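Dextranase (Pseudarthrobacter oxydans, PDB 6NZS) catalyses the endohydrolysis of alpha-1,6-glucosidic linkages in dextran, as a glycoside hydrolase of family 49. Local coordinates at residues Gly209-Pro214 with Glu227-Phe232; Leu202-Glu207 with Trp253-Pro258; Asn223-Glu228 with Pro249-Val254. All coordinates share one frame; numbering follows the deposited sequence.

Contact 1: residues Gly209-Pro214 with Glu227-Phe232; sequences GSIHYP and EEIIYF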
ATOM      1  N   GLY A 209     -16.347  25.473 -10.056  1.00 18.62           N
ATOM      2  CA  GLY A 209     -17.585  24.872 -10.511  1.00 17.21           C
ATOM      3  C   GLY A 209     -18.606  24.938  -9.395  1.00 16.26           C
ATOM      4  O   GLY A 209     -18.342  25.438  -8.309  1.00 18.26           O
ATOM      5  N   SER A 210     -19.792  24.416  -9.687  1.00 17.41           N
ATOM      6  CA  SER A 210     -20.810  24.328  -8.651  1.00 16.25           C
ATOM      7  C   SER A 210     -20.398  23.273  -7.629  1.00 15.71           C
ATOM      8  O   SER A 210     -19.825  22.238  -7.983  1.00 16.02           O
ATOM      9  CB  SER A 210     -22.171  23.982  -9.255  1.00 15.77           C
ATOM     10  OG  SER A 210     -22.125  22.778  -9.991  1.00 16.55           O
ATOM     11  N   ILE A 211     -20.689  23.541  -6.356  1.00 14.94           N
ATOM     12  CA  ILE A 211     -20.229  22.699  -5.254  1.00 14.02           C
ATOM     13  C   ILE A 211     -21.407  22.273  -4.385  1.00 15.75           C
ATOM     14  O   ILE A 211     -22.212  23.110  -3.958  1.00 18.01           O
ATOM     15  CB  ILE A 211     -19.183  23.417  -4.380  1.00 13.97           C
ATOM     16  CG1 ILE A 211     -17.967  23.824  -5.207  1.00 16.26           C
ATOM     17  CG2 ILE A 211     -18.758  22.510  -3.231  1.00 14.20           C
ATOM     18  CD1 ILE A 211     -16.963  24.652  -4.435  1.00 18.11           C
ATOM     19  N   HIS A 212     -21.487  20.977  -4.103  1.00 14.29           N
ATOM     20  CA  HIS A 212     -22.355  20.433  -3.071  1.00 13.94           C
ATOM     21  C   HIS A 212     -21.512  20.146  -1.832  1.00 15.41           C
ATOM     22  O   HIS A 212     -20.484  19.464  -1.924  1.00 15.67           O
ATOM     23  CB  HIS A 212     -23.004  19.138  -3.561  1.00 15.91           C
ATOM     24  CG  HIS A 212     -23.762  18.406  -2.497  1.00 18.37           C
ATOM     25  ND1 HIS A 212     -24.947  18.874  -1.972  1.00 22.18           N
ATOM     26  CD2 HIS A 212     -23.497  17.245  -1.851  1.00 16.61           C
ATOM     27  CE1 HIS A 212     -25.380  18.036  -1.047  1.00 21.36           C
ATOM     28  NE2 HIS A 212     -24.521  17.035  -0.959  1.00 19.58           N
ATOM     29  N   TYR A 213     -21.944  20.664  -0.681  1.00 15.80           N
ATOM     30  CA  TYR A 213     -21.266  20.439   0.595  1.00 14.79           C
ATOM     31  C   TYR A 213     -22.130  19.528   1.450  1.00 16.62           C
ATOM     32  O   TYR A 213     -23.118  19.992   2.040  1.00 17.63           O
ATOM     33  CB  TYR A 213     -21.057  21.764   1.330  1.00 15.32           C
ATOM     34  CG  TYR A 213     -20.234  22.808   0.622  1.00 16.85           C
ATOM     35  CD1 TYR A 213     -20.840  23.764  -0.184  1.00 17.11           C
ATOM     36  CD2 TYR A 213     -18.857  22.866   0.793  1.00 16.25           C
ATOM     37  CE1 TYR A 213     -20.094  24.736  -0.815  1.00 16.85           C
ATOM     38  CE2 TYR A 213     -18.105  23.827   0.166  1.00 17.63           C
ATOM     39  CZ  TYR A 213     -18.728  24.762  -0.634  1.00 18.67           C
ATOM     40  OH  TYR A 213     -17.981  25.725  -1.262  1.00 23.98           O
ATOM     41  N   PRO A 214     -21.810  18.245   1.577  1.00 14.61           N
ATOM     42  CA  PRO A 214     -22.613  17.382   2.451  1.00 15.42           C
ATOM     43  C   PRO A 214     -22.551  17.848   3.897  1.00 15.11           C
ATOM     44  O   PRO A 214     -21.528  18.351   4.367  1.00 15.28           O
ATOM     45  CB  PRO A 214     -21.966  16.003   2.278  1.00 16.73           C
ATOM     46  CG  PRO A 214     -21.299  16.063   0.948  1.00 16.23           C
ATOM     47  CD  PRO A 214     -20.815  17.482   0.806  1.00 15.34           C
ATOM     48  N   GLU A 227     -24.542  19.117  -8.696  1.00 16.43           N
ATOM     49  CA  GLU A 227     -23.389  19.995  -8.792  1.00 15.38           C
ATOM     50  C   GLU A 227     -22.197  19.253  -9.402  1.00 15.66           C
ATOM     51  O   GLU A 227     -22.217  18.038  -9.607  1.00 17.96           O
ATOM     52  CB  GLU A 227     -23.038  20.559  -7.417  1.00 16.13           C
ATOM     53  CG  GLU A 227     -24.057  21.554  -6.863  1.00 17.84           C
ATOM     54  CD  GLU A 227     -25.210  20.897  -6.116  1.00 18.34           C
ATOM     55  OE1 GLU A 227     -25.267  19.652  -6.042  1.00 19.82           O
ATOM     56  OE2 GLU A 227     -26.069  21.640  -5.598  1.00 26.41           O
ATOM     57  N   GLU A 228     -21.139  20.014  -9.693  1.00 14.59           N
ATOM     58  CA  GLU A 228     -19.950  19.466 -10.333  1.00 15.70           C
ATOM     59  C   GLU A 228     -18.929  18.935  -9.340  1.00 12.57           C
ATOM     60  O   GLU A 228     -18.094  18.103  -9.714  1.00 14.38           O
ATOM     61  CB  GLU A 228     -19.265  20.557 -11.159  1.00 15.18           C
ATOM     62  CG  GLU A 228     -20.051  21.027 -12.374  1.00 16.58           C
ATOM     63  CD  GLU A 228     -19.361  22.199 -13.040  1.00 21.07           C
ATOM     64  OE1 GLU A 228     -19.519  23.334 -12.550  1.00 22.30           O
ATOM     65  OE2 GLU A 228     -18.638  21.983 -14.034  1.00 32.51           O
ATOM     66  N   ILE A 229     -18.964  19.413  -8.101  1.00 12.82           N
ATOM     67  CA  ILE A 229     -17.939  19.128  -7.104  1.00 13.02           C
ATOM     68  C   ILE A 229     -18.637  18.754  -5.806  1.00 12.88           C
ATOM     69  O   ILE A 229     -19.576  19.436  -5.382  1.00 13.38           O
ATOM     70  CB  ILE A 229     -17.052  20.367  -6.875  1.00 13.08           C
ATOM     71  CG1 ILE A 229     -16.365  20.790  -8.176  1.00 12.83           C
ATOM     72  CG2 ILE A 229     -16.040  20.127  -5.745  1.00 13.65           C
ATOM     73  CD1 ILE A 229     -15.848  22.206  -8.146  1.00 15.71           C
ATOM     74  N   ILE A 230     -18.174  17.682  -5.167  1.00 12.36           N
ATOM     75  CA  ILE A 230     -18.631  17.309  -3.835  1.00 12.65           C
ATOM     76  C   ILE A 230     -17.482  17.593  -2.882  1.00 12.66           C
ATOM     77  O   ILE A 230     -16.393  17.020  -3.027  1.00 12.46           O
ATOM     78  CB  ILE A 230     -19.079  15.843  -3.767  1.00 12.84           C
ATOM     79  CG1 ILE A 230     -20.189  15.577  -4.790  1.00 14.33           C
ATOM     80  CG2 ILE A 230     -19.559  15.515  -2.359  1.00 14.96           C
ATOM     81  CD1 ILE A 230     -20.536  14.112  -4.959  1.00 14.99           C
ATOM     82  N   TYR A 231     -17.717  18.492  -1.927  1.00 12.15           N
ATOM     83  CA  TYR A 231     -16.680  19.038  -1.055  1.00 12.13           C
ATOM     84  C   TYR A 231     -17.036  18.651   0.371  1.00 13.03           C
ATOM     85  O   TYR A 231     -18.034  19.134   0.915  1.00 13.29           O
ATOM     86  CB  TYR A 231     -16.669  20.556  -1.214  1.00 13.04           C
ATOM     87  CG  TYR A 231     -15.561  21.319  -0.509  1.00 13.09           C
ATOM     88  CD1 TYR A 231     -15.413  21.280   0.872  1.00 13.71           C
ATOM     89  CD2 TYR A 231     -14.689  22.122  -1.238  1.00 14.34           C
ATOM     90  CE1 TYR A 231     -14.415  21.999   1.504  1.00 13.58           C
ATOM     91  CE2 TYR A 231     -13.689  22.838  -0.615  1.00 15.82           C
ATOM     92  CZ  TYR A 231     -13.559  22.770   0.755  1.00 15.78           C
ATOM     93  OH  TYR A 231     -12.560  23.492   1.383  1.00 18.69           O
ATOM     94  N   PHE A 232     -16.224  17.786   0.980  1.00 11.78           N
ATOM     95  CA  PHE A 232     -16.435  17.365   2.363  1.00 13.09           C
ATOM     96  C   PHE A 232     -15.605  18.263   3.271  1.00 13.89           C
ATOM     97  O   PHE A 232     -14.373  18.170   3.295  1.00 13.34           O
ATOM     98  CB  PHE A 232     -16.047  15.902   2.562  1.00 12.07           C
ATOM     99  CG  PHE A 232     -16.997  14.928   1.932  1.00 11.88           C
ATOM    100  CD1 PHE A 232     -16.819  14.516   0.618  1.00 13.11           C
ATOM    101  CD2 PHE A 232     -18.053  14.396   2.662  1.00 12.76           C
ATOM    102  CE1 PHE A 232     -17.688  13.610   0.037  1.00 13.31           C
ATOM    103  CE2 PHE A 232     -18.925  13.477   2.084  1.00 12.65           C
ATOM    104  CZ  PHE A 232     -18.740  13.089   0.772  1.00 13.10           C
TER
HETATM  105  O   HOH W   1     -24.971  23.131  -3.032  1.00 35.17           O
HETATM  106  O   HOH W   2     -26.378  21.086  -2.858  1.00 27.28           O
HETATM  107  O   HOH W   3     -19.092  19.531   3.455  1.00 15.57           O

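Contact 2: residues Leu202-Glu207 with Trp253-Pro258; sequences LVPTEE and WVYLAP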
ATOM      1  N   LEU A 202      -5.545  21.477  -6.672  1.00 11.95           N
ATOM      2  CA  LEU A 202      -5.883  20.387  -5.761  1.00  9.65           C
ATOM      3  C   LEU A 202      -6.947  20.732  -4.732  1.00 12.26           C
ATOM      4  O   LEU A 202      -7.445  19.821  -4.055  1.00 12.28           O
ATOM      5  CB  LEU A 202      -4.618  19.904  -5.033  1.00 11.11           C
ATOM      6  CG  LEU A 202      -3.551  19.347  -5.975  1.00 11.39           C
ATOM      7  CD1 LEU A 202      -2.231  19.174  -5.226  1.00 12.77           C
ATOM      8  CD2 LEU A 202      -3.995  18.030  -6.572  1.00 12.53           C
ATOM      9  N   VAL A 203      -7.310  22.002  -4.583  1.00 12.05           N
ATOM     10  CA  VAL A 203      -8.321  22.415  -3.614  1.00 12.49           C
ATOM     11  C   VAL A 203      -9.371  23.245  -4.341  1.00 13.57           C
ATOM     12  O   VAL A 203      -9.067  24.353  -4.802  1.00 14.31           O
ATOM     13  CB  VAL A 203      -7.705  23.227  -2.463  1.00 12.69           C
ATOM     14  CG1 VAL A 203      -8.793  23.635  -1.469  1.00 15.35           C
ATOM     15  CG2 VAL A 203      -6.607  22.424  -1.759  1.00 13.31           C
ATOM     16  N   PRO A 204     -10.611  22.778  -4.437  1.00 13.75           N
ATOM     17  CA  PRO A 204     -11.611  23.526  -5.205  1.00 13.72           C
ATOM     18  C   PRO A 204     -12.053  24.783  -4.479  1.00 16.58           C
ATOM     19  O   PRO A 204     -12.032  24.871  -3.249  1.00 17.82           O
ATOM     20  CB  PRO A 204     -12.769  22.530  -5.354  1.00 16.86           C
ATOM     21  CG  PRO A 204     -12.604  21.546  -4.263  1.00 15.96           C
ATOM     22  CD  PRO A 204     -11.160  21.549  -3.833  1.00 12.74           C
ATOM     23  N   THR A 205     -12.413  25.785  -5.273  1.00 16.74           N
ATOM     24  CA  THR A 205     -13.112  26.966  -4.790  1.00 19.74           C
ATOM     25  C   THR A 205     -14.410  27.099  -5.570  1.00 17.47           C
ATOM     26  O   THR A 205     -14.673  26.351  -6.513  1.00 19.39           O
ATOM     27  CB  THR A 205     -12.274  28.239  -4.967  1.00 20.78           C
ATOM     28  OG1 THR A 205     -12.280  28.618  -6.347  1.00 20.86           O
ATOM     29  CG2 THR A 205     -10.842  28.025  -4.507  1.00 21.99           C
ATOM     30  N   GLU A 206     -15.220  28.082  -5.171  1.00 24.43           N
ATOM     31  CA  GLU A 206     -16.464  28.352  -5.882  1.00 25.13           C
ATOM     32  C   GLU A 206     -16.229  28.726  -7.339  1.00 25.84           C
ATOM     33  O   GLU A 206     -17.165  28.659  -8.143  1.00 26.08           O
ATOM     34  CB  GLU A 206     -17.246  29.461  -5.177  1.00 27.72           C
ATOM     35  CG  GLU A 206     -17.731  29.098  -3.777  1.00 29.59           C
ATOM     36  CD  GLU A 206     -18.956  28.199  -3.790  1.00 36.08           C
ATOM     37  OE1 GLU A 206     -19.249  27.568  -2.749  1.00 34.56           O
ATOM     38  OE2 GLU A 206     -19.626  28.119  -4.843  1.00 42.10           O
ATOM     39  N   GLU A 207     -15.008  29.125  -7.697  1.00 24.31           N
ATOM     40  CA  GLU A 207     -14.676  29.381  -9.092  1.00 23.35           C
ATOM     41  C   GLU A 207     -14.396  28.110  -9.879  1.00 20.63           C
ATOM     42  O   GLU A 207     -14.357  28.160 -11.113  1.00 22.40           O
ATOM     43  CB  GLU A 207     -13.483  30.336  -9.182  1.00 25.95           C
ATOM     44  CG  GLU A 207     -13.757  31.696  -8.560  1.00 29.77           C
ATOM     45  CD  GLU A 207     -12.832  32.769  -9.086  1.00 43.41           C
ATOM     46  OE1 GLU A 207     -11.677  32.438  -9.434  1.00 44.12           O
ATOM     47  OE2 GLU A 207     -13.262  33.941  -9.152  1.00 47.67           O
ATOM     48  N   TRP A 253     -15.249  16.083  -9.468  1.00 12.05           N
ATOM     49  CA  TRP A 253     -14.276  16.299  -8.404  1.00 12.76           C
ATOM     50  C   TRP A 253     -14.911  15.924  -7.075  1.00 12.82           C
ATOM     51  O   TRP A 253     -15.994  16.416  -6.746  1.00 12.24           O
ATOM     52  CB  TRP A 253     -13.887  17.780  -8.393  1.00 12.41           C
ATOM     53  CG  TRP A 253     -12.633  18.163  -7.645  1.00 11.67           C
ATOM     54  CD1 TRP A 253     -11.991  17.459  -6.655  1.00 12.47           C
ATOM     55  CD2 TRP A 253     -11.884  19.363  -7.835  1.00 13.46           C
ATOM     56  NE1 TRP A 253     -10.881  18.157  -6.231  1.00 11.99           N
ATOM     57  CE2 TRP A 253     -10.794  19.327  -6.943  1.00 13.15           C
ATOM     58  CE3 TRP A 253     -12.023  20.462  -8.690  1.00 13.88           C
ATOM     59  CZ2 TRP A 253      -9.851  20.354  -6.878  1.00 14.11           C
ATOM     60  CZ3 TRP A 253     -11.094  21.481  -8.619  1.00 14.84           C
ATOM     61  CH2 TRP A 253     -10.018  21.421  -7.724  1.00 16.32           C
ATOM     62  N   VAL A 254     -14.237  15.059  -6.313  1.00 11.59           N
ATOM     63  CA  VAL A 254     -14.565  14.802  -4.915  1.00 11.44           C
ATOM     64  C   VAL A 254     -13.389  15.292  -4.081  1.00 10.52           C
ATOM     65  O   VAL A 254     -12.239  14.915  -4.343  1.00 10.71           O
ATOM     66  CB  VAL A 254     -14.843  13.310  -4.664  1.00 12.81           C
ATOM     67  CG1 VAL A 254     -14.915  13.032  -3.165  1.00 13.38           C
ATOM     68  CG2 VAL A 254     -16.137  12.899  -5.363  1.00 13.50           C
ATOM     69  N   TYR A 255     -13.666  16.157  -3.109  1.00 10.50           N
ATOM     70  CA  TYR A 255     -12.636  16.765  -2.280  1.00 10.80           C
ATOM     71  C   TYR A 255     -12.888  16.399  -0.825  1.00 12.21           C
ATOM     72  O   TYR A 255     -13.988  16.614  -0.306  1.00 11.63           O
ATOM     73  CB  TYR A 255     -12.626  18.296  -2.440  1.00 10.01           C
ATOM     74  CG  TYR A 255     -11.594  18.949  -1.556  1.00 10.35           C
ATOM     75  CD1 TYR A 255     -10.238  18.798  -1.812  1.00 10.09           C
ATOM     76  CD2 TYR A 255     -11.971  19.686  -0.447  1.00 11.12           C
ATOM     77  CE1 TYR A 255      -9.282  19.368  -0.991  1.00  9.93           C
ATOM     78  CE2 TYR A 255     -11.018  20.274   0.382  1.00 11.42           C
ATOM     79  CZ  TYR A 255      -9.676  20.102   0.109  1.00 10.79           C
ATOM     80  OH  TYR A 255      -8.726  20.669   0.934  1.00 13.58           O
ATOM     81  N   LEU A 256     -11.868  15.850  -0.171  1.00 10.91           N
ATOM     82  CA  LEU A 256     -11.916  15.510   1.250  1.00 10.83           C
ATOM     83  C   LEU A 256     -10.967  16.462   1.964  1.00  9.94           C
ATOM     84  O   LEU A 256      -9.746  16.326   1.854  1.00 11.70           O
ATOM     85  CB  LEU A 256     -11.485  14.061   1.493  1.00 11.64           C
ATOM     86  CG  LEU A 256     -12.142  12.955   0.666  1.00 14.56           C
ATOM     87  CD1 LEU A 256     -11.663  11.594   1.154  1.00 16.25           C
ATOM     88  CD2 LEU A 256     -13.649  13.031   0.744  1.00 17.28           C
ATOM     89  N   ALA A 257     -11.518  17.425   2.690  1.00 10.75           N
ATOM     90  CA  ALA A 257     -10.685  18.403   3.361  1.00 11.52           C
ATOM     91  C   ALA A 257      -9.825  17.719   4.416  1.00 11.28           C
ATOM     92  O   ALA A 257     -10.181  16.654   4.933  1.00 11.36           O
ATOM     93  CB  ALA A 257     -11.562  19.450   4.043  1.00 13.11           C
ATOM     94  N   PRO A 258      -8.686  18.317   4.767  1.00 11.56           N
ATOM     95  CA  PRO A 258      -7.963  17.841   5.951  1.00 12.21           C
ATOM     96  C   PRO A 258      -8.896  17.930   7.146  1.00 12.83           C
ATOM     97  O   PRO A 258      -9.512  18.968   7.394  1.00 15.18           O
ATOM     98  CB  PRO A 258      -6.788  18.819   6.076  1.00 14.08           C
ATOM     99  CG  PRO A 258      -7.200  20.020   5.296  1.00 20.28           C
ATOM    100  CD  PRO A 258      -8.093  19.542   4.199  1.00 12.68           C
TER

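Contact 3: residues Asn223-Glu228 with Pro249-Val254; sequences NAVTEE and PNVKWV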
ATOM      1  N   ASN A 223     -25.928  10.068  -5.075  1.00 15.32           N
ATOM      2  CA  ASN A 223     -26.188   9.651  -6.449  1.00 16.10           C
ATOM      3  C   ASN A 223     -26.993  10.686  -7.223  1.00 16.41           C
ATOM      4  O   ASN A 223     -26.924  10.706  -8.456  1.00 17.67           O
ATOM      5  CB  ASN A 223     -26.940   8.315  -6.489  1.00 17.90           C
ATOM      6  CG  ASN A 223     -26.123   7.150  -5.948  1.00 21.23           C
ATOM      7  OD1 ASN A 223     -25.067   7.330  -5.336  1.00 17.84           O
ATOM      8  ND2 ASN A 223     -26.618   5.940  -6.170  1.00 18.21           N
ATOM      9  N   ALA A 224     -27.747  11.542  -6.532  1.00 14.80           N
ATOM     10  CA  ALA A 224     -28.634  12.497  -7.182  1.00 17.01           C
ATOM     11  C   ALA A 224     -28.168  13.941  -7.043  1.00 18.96           C
ATOM     12  O   ALA A 224     -28.963  14.860  -7.273  1.00 18.36           O
ATOM     13  CB  ALA A 224     -30.068  12.342  -6.676  1.00 18.66           C
ATOM     14  N   VAL A 225     -26.909  14.173  -6.661  1.00 16.70           N
ATOM     15  CA  VAL A 225     -26.399  15.540  -6.645  1.00 16.99           C
ATOM     16  C   VAL A 225     -26.294  16.064  -8.073  1.00 17.59           C
ATOM     17  O   VAL A 225     -25.957  15.326  -9.010  1.00 16.74           O
ATOM     18  CB  VAL A 225     -25.057  15.647  -5.896  1.00 24.00           C
ATOM     19  CG1 VAL A 225     -25.204  15.199  -4.449  1.00 23.07           C
ATOM     20  CG2 VAL A 225     -23.972  14.863  -6.605  1.00 21.92           C
ATOM     21  N   THR A 226     -26.593  17.348  -8.248  1.00 16.90           N
ATOM     22  CA  THR A 226     -26.531  17.976  -9.560  1.00 16.25           C
ATOM     23  C   THR A 226     -25.325  18.883  -9.744  1.00 18.33           C
ATOM     24  O   THR A 226     -25.100  19.365 -10.858  1.00 20.00           O
ATOM     25  CB  THR A 226     -27.810  18.779  -9.829  1.00 19.55           C
ATOM     26  OG1 THR A 226     -28.039  19.673  -8.737  1.00 20.61           O
ATOM     27  CG2 THR A 226     -29.005  17.845  -9.987  1.00 21.44           C
ATOM     28  N   GLU A 227     -24.542  19.117  -8.696  1.00 16.43           N
ATOM     29  CA  GLU A 227     -23.389  19.995  -8.792  1.00 15.38           C
ATOM     30  C   GLU A 227     -22.197  19.253  -9.402  1.00 15.66           C
ATOM     31  O   GLU A 227     -22.217  18.038  -9.607  1.00 17.96           O
ATOM     32  CB  GLU A 227     -23.038  20.559  -7.417  1.00 16.13           C
ATOM     33  CG  GLU A 227     -24.057  21.554  -6.863  1.00 17.84           C
ATOM     34  CD  GLU A 227     -25.210  20.897  -6.116  1.00 18.34           C
ATOM     35  OE1 GLU A 227     -25.267  19.652  -6.042  1.00 19.82           O
ATOM     36  OE2 GLU A 227     -26.069  21.640  -5.598  1.00 26.41           O
ATOM     37  N   GLU A 228     -21.139  20.014  -9.693  1.00 14.59           N
ATOM     38  CA  GLU A 228     -19.950  19.466 -10.333  1.00 15.70           C
ATOM     39  C   GLU A 228     -18.929  18.935  -9.340  1.00 12.57           C
ATOM     40  O   GLU A 228     -18.094  18.103  -9.714  1.00 14.38           O
ATOM     41  CB  GLU A 228     -19.265  20.557 -11.159  1.00 15.18           C
ATOM     42  CG  GLU A 228     -20.051  21.027 -12.374  1.00 16.58           C
ATOM     43  CD  GLU A 228     -19.361  22.199 -13.040  1.00 21.07           C
ATOM     44  OE1 GLU A 228     -19.519  23.334 -12.550  1.00 22.30           O
ATOM     45  OE2 GLU A 228     -18.638  21.983 -14.034  1.00 32.51           O
ATOM     46  N   PRO A 249     -23.193  12.005 -13.860  1.00 14.31           N
ATOM     47  CA  PRO A 249     -22.196  12.425 -14.858  1.00 14.45           C
ATOM     48  C   PRO A 249     -21.674  13.835 -14.658  1.00 13.93           C
ATOM     49  O   PRO A 249     -20.597  14.158 -15.169  1.00 15.37           O
ATOM     50  CB  PRO A 249     -22.942  12.282 -16.194  1.00 18.67           C
ATOM     51  CG  PRO A 249     -24.382  12.267 -15.830  1.00 18.31           C
ATOM     52  CD  PRO A 249     -24.486  11.656 -14.479  1.00 15.62           C
ATOM     53  N   ASN A 250     -22.395  14.676 -13.920  1.00 14.47           N
ATOM     54  CA  ASN A 250     -21.970  16.047 -13.677  1.00 15.16           C
ATOM     55  C   ASN A 250     -20.786  16.148 -12.716  1.00 14.77           C
ATOM     56  O   ASN A 250     -20.076  17.157 -12.739  1.00 14.84           O
ATOM     57  CB  ASN A 250     -23.169  16.829 -13.128  1.00 19.99           C
ATOM     58  CG  ASN A 250     -24.058  15.974 -12.206  1.00 21.74           C
ATOM     59  OD1 ASN A 250     -24.888  15.179 -12.683  1.00 19.04           O
ATOM     60  ND2 ASN A 250     -23.896  16.148 -10.882  1.00 16.97           N
ATOM     61  N   VAL A 251     -20.552  15.135 -11.884  1.00 13.52           N
ATOM     62  CA  VAL A 251     -19.542  15.234 -10.832  1.00 13.73           C
ATOM     63  C   VAL A 251     -18.161  14.952 -11.413  1.00 14.54           C
ATOM     64  O   VAL A 251     -17.903  13.868 -11.945  1.00 16.73           O
ATOM     65  CB  VAL A 251     -19.855  14.285  -9.673  1.00 13.14           C
ATOM     66  CG1 VAL A 251     -18.748  14.370  -8.628  1.00 15.27           C
ATOM     67  CG2 VAL A 251     -21.199  14.637  -9.056  1.00 15.22           C
ATOM     68  N   LYS A 252     -17.263  15.928 -11.302  1.00 13.45           N
ATOM     69  CA  LYS A 252     -15.907  15.791 -11.810  1.00 13.12           C
ATOM     70  C   LYS A 252     -14.860  15.801 -10.708  1.00 14.22           C
ATOM     71  O   LYS A 252     -13.685  15.546 -10.992  1.00 14.67           O
ATOM     72  CB  LYS A 252     -15.594  16.918 -12.811  1.00 16.96           C
ATOM     73  CG  LYS A 252     -15.596  18.313 -12.186  1.00 15.56           C
ATOM     74  CD  LYS A 252     -15.465  19.436 -13.214  1.00 23.30           C
ATOM     75  CE  LYS A 252     -15.274  20.779 -12.512  1.00 25.71           C
ATOM     76  NZ  LYS A 252     -15.213  21.929 -13.462  1.00 32.14           N
ATOM     77  N   TRP A 253     -15.249  16.083  -9.468  1.00 12.05           N
ATOM     78  CA  TRP A 253     -14.276  16.299  -8.404  1.00 12.76           C
ATOM     79  C   TRP A 253     -14.911  15.924  -7.075  1.00 12.82           C
ATOM     80  O   TRP A 253     -15.994  16.416  -6.746  1.00 12.24           O
ATOM     81  CB  TRP A 253     -13.887  17.780  -8.393  1.00 12.41           C
ATOM     82  CG  TRP A 253     -12.633  18.163  -7.645  1.00 11.67           C
ATOM     83  CD1 TRP A 253     -11.991  17.459  -6.655  1.00 12.47           C
ATOM     84  CD2 TRP A 253     -11.884  19.363  -7.835  1.00 13.46           C
ATOM     85  NE1 TRP A 253     -10.881  18.157  -6.231  1.00 11.99           N
ATOM     86  CE2 TRP A 253     -10.794  19.327  -6.943  1.00 13.15           C
ATOM     87  CE3 TRP A 253     -12.023  20.462  -8.690  1.00 13.88           C
ATOM     88  CZ2 TRP A 253      -9.851  20.354  -6.878  1.00 14.11           C
ATOM     89  CZ3 TRP A 253     -11.094  21.481  -8.619  1.00 14.84           C
ATOM     90  CH2 TRP A 253     -10.018  21.421  -7.724  1.00 16.32           C
ATOM     91  N   VAL A 254     -14.237  15.059  -6.313  1.00 11.59           N
ATOM     92  CA  VAL A 254     -14.565  14.802  -4.915  1.00 11.44           C
ATOM     93  C   VAL A 254     -13.389  15.292  -4.081  1.00 10.52           C
ATOM     94  O   VAL A 254     -12.239  14.915  -4.343  1.00 10.71           O
ATOM     95  CB  VAL A 254     -14.843  13.310  -4.664  1.00 12.81           C
ATOM     96  CG1 VAL A 254     -14.915  13.032  -3.165  1.00 13.38           C
ATOM     97  CG2 VAL A 254     -16.137  12.899  -5.363  1.00 13.50           C
TER

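Contact 1: residues Gly209-Pro214 with Glu227-Phe232
Ile211 and Tyr231 lie side by side and point the same way, CG2 of Ile211 3.5 Å from CB of Tyr231, while CG1 of Ile211 rests on CB of Ile229. The Tyr213 ring brings CE2 over one face of the Tyr231 ring, offset toward the rim, with the planes at 52°. On the other face of the pair, which carries His212 and Ile230, CG of Pro214 makes a CH-pi contact over the ring of Phe232, 4.0 Å from its centroid, and touches CG2 of Ile230. Between these layers run parallel strands 211-212 and 229-232, from neighbouring coils at one end of the beta-solenoid. His212 N donates to Ile229 O at 2.8 Å and Tyr231 N to His212 O at 2.9 Å, both nearly straight. At the polar edge Glu228 N donates to Ser210 OG at 2.9 Å and more weakly to Ser210 O, and Ser210 N answers with a bond to the anti side of Glu228 OE1 at 3.1 Å. Glu227 bends at chi2 (86°) toward His212, and its OE2 accepts from two waters, one bonded to Ile211 O, the other to His212 ND1. Backbone bonds thus make the pairing, while those of Ser210, Glu228 and Glu227 hold the start of strand 211-212.

Contact 2: residues Leu202-Glu207 with Trp253-Pro258
Pro204 is the bump of this contact, seated in an aromatic hollow that Trp253 and Tyr255 form on strand 253-256, a strand of one coil of the parallel beta-solenoid. The two aromatic residues alternate with Val254 along the strand, and with CG anti to the backbone N in both (chi1 -164° in Trp253, 178° in Tyr255) their rings are set off on the same side of it, toward Pro204. CB of Pro204 sits 3.7 Å from the centroid of the indole six-membered ring, only 8° off its normal, while CD lies over the phenol face, 3.8 Å from that centroid and offset toward the CG rim. CG of the proline touches CB of Tyr255. The backbone leaving helix 196-202 fills the flank: Leu202 C meets the indole edge in its plane. Thr279 OG1 bonds both Trp253 NE1 and Leu202 O, joining indole and helix end through one hydroxyl. An alanine in place of Trp253 would probably leave one side of Pro204 without its aromatic wall and the Thr279 hydroxyl without the indole N-H. Farther out, both methyls of Val203, CG1 and CG2, face Tyr255 OH, each 3.8 Å away.

Contact 3: residues Asn223-Glu228 with Pro249-Val254
A polar loop-to-loop contact joins Val225-Glu228 to Asn250-Trp253, at the turns that lead into strands 229-232 and 253-256, parallel strands of successive coils of the beta-solenoid. Asn250 carries it. Its chi1 of 36° sets CG between the backbone N and the carbonyl carbon, and from there ND2 donates to two carbonyls of the facing loop. The bond to Glu227 O, 2.8 Å, is nearly straight and leaves in the amide plane of Asn250, whereas the one to Val225 O, 2.9 Å, reaches that oxygen from above its carbonyl plane. One amide group therefore clasps the bend of backbone through Thr226. Next to the clasp, CG2 of Val225 meets CG2 of Val251 at 3.7 Å, and the same methyl of Val251 lies against Glu227 O; both valines also touch Ile230. Glu228 O receives Lys252 N at 2.8 Å, in the carbonyl plane and nearly straight, with a weak second bond from Trp253 N. CG of Lys252 comes within 3.5 Å of this same oxygen. Past CG the lysine runs fully extended, carrying NZ to Glu228 OE2, a weak salt bridge of 3.5 Å; NZ also donates to Ser208 O. The carboxylate of Glu228 also serves the 209-214 segment. Backbone carbonyls, rather than charges, thus do most of the holding, and the long ion pair probably adds a modest electrostatic pull between the two turns.

From the N terminus, the chain leaves helix 196-202 and enters 202-207, which meets 253-258 with 45 residues between; contact 2 closes this long loop. Contact 1 is nested within it, closing the shorter loop between strand 211-212 and strand 229-232. Contact 3 begins on the stretch where contact 1 ends, sharing Glu227 and Glu228 with it. Its own loop lies inside that of contact 2 and ends on the same stretch, 249-254 sharing Trp253 and Val254 with 253-258. Strand 229-232 pairs with 211-212 and also with 253-256, so the three contacts together join the first coils of the solenoid to the segment that follows helix 196-202.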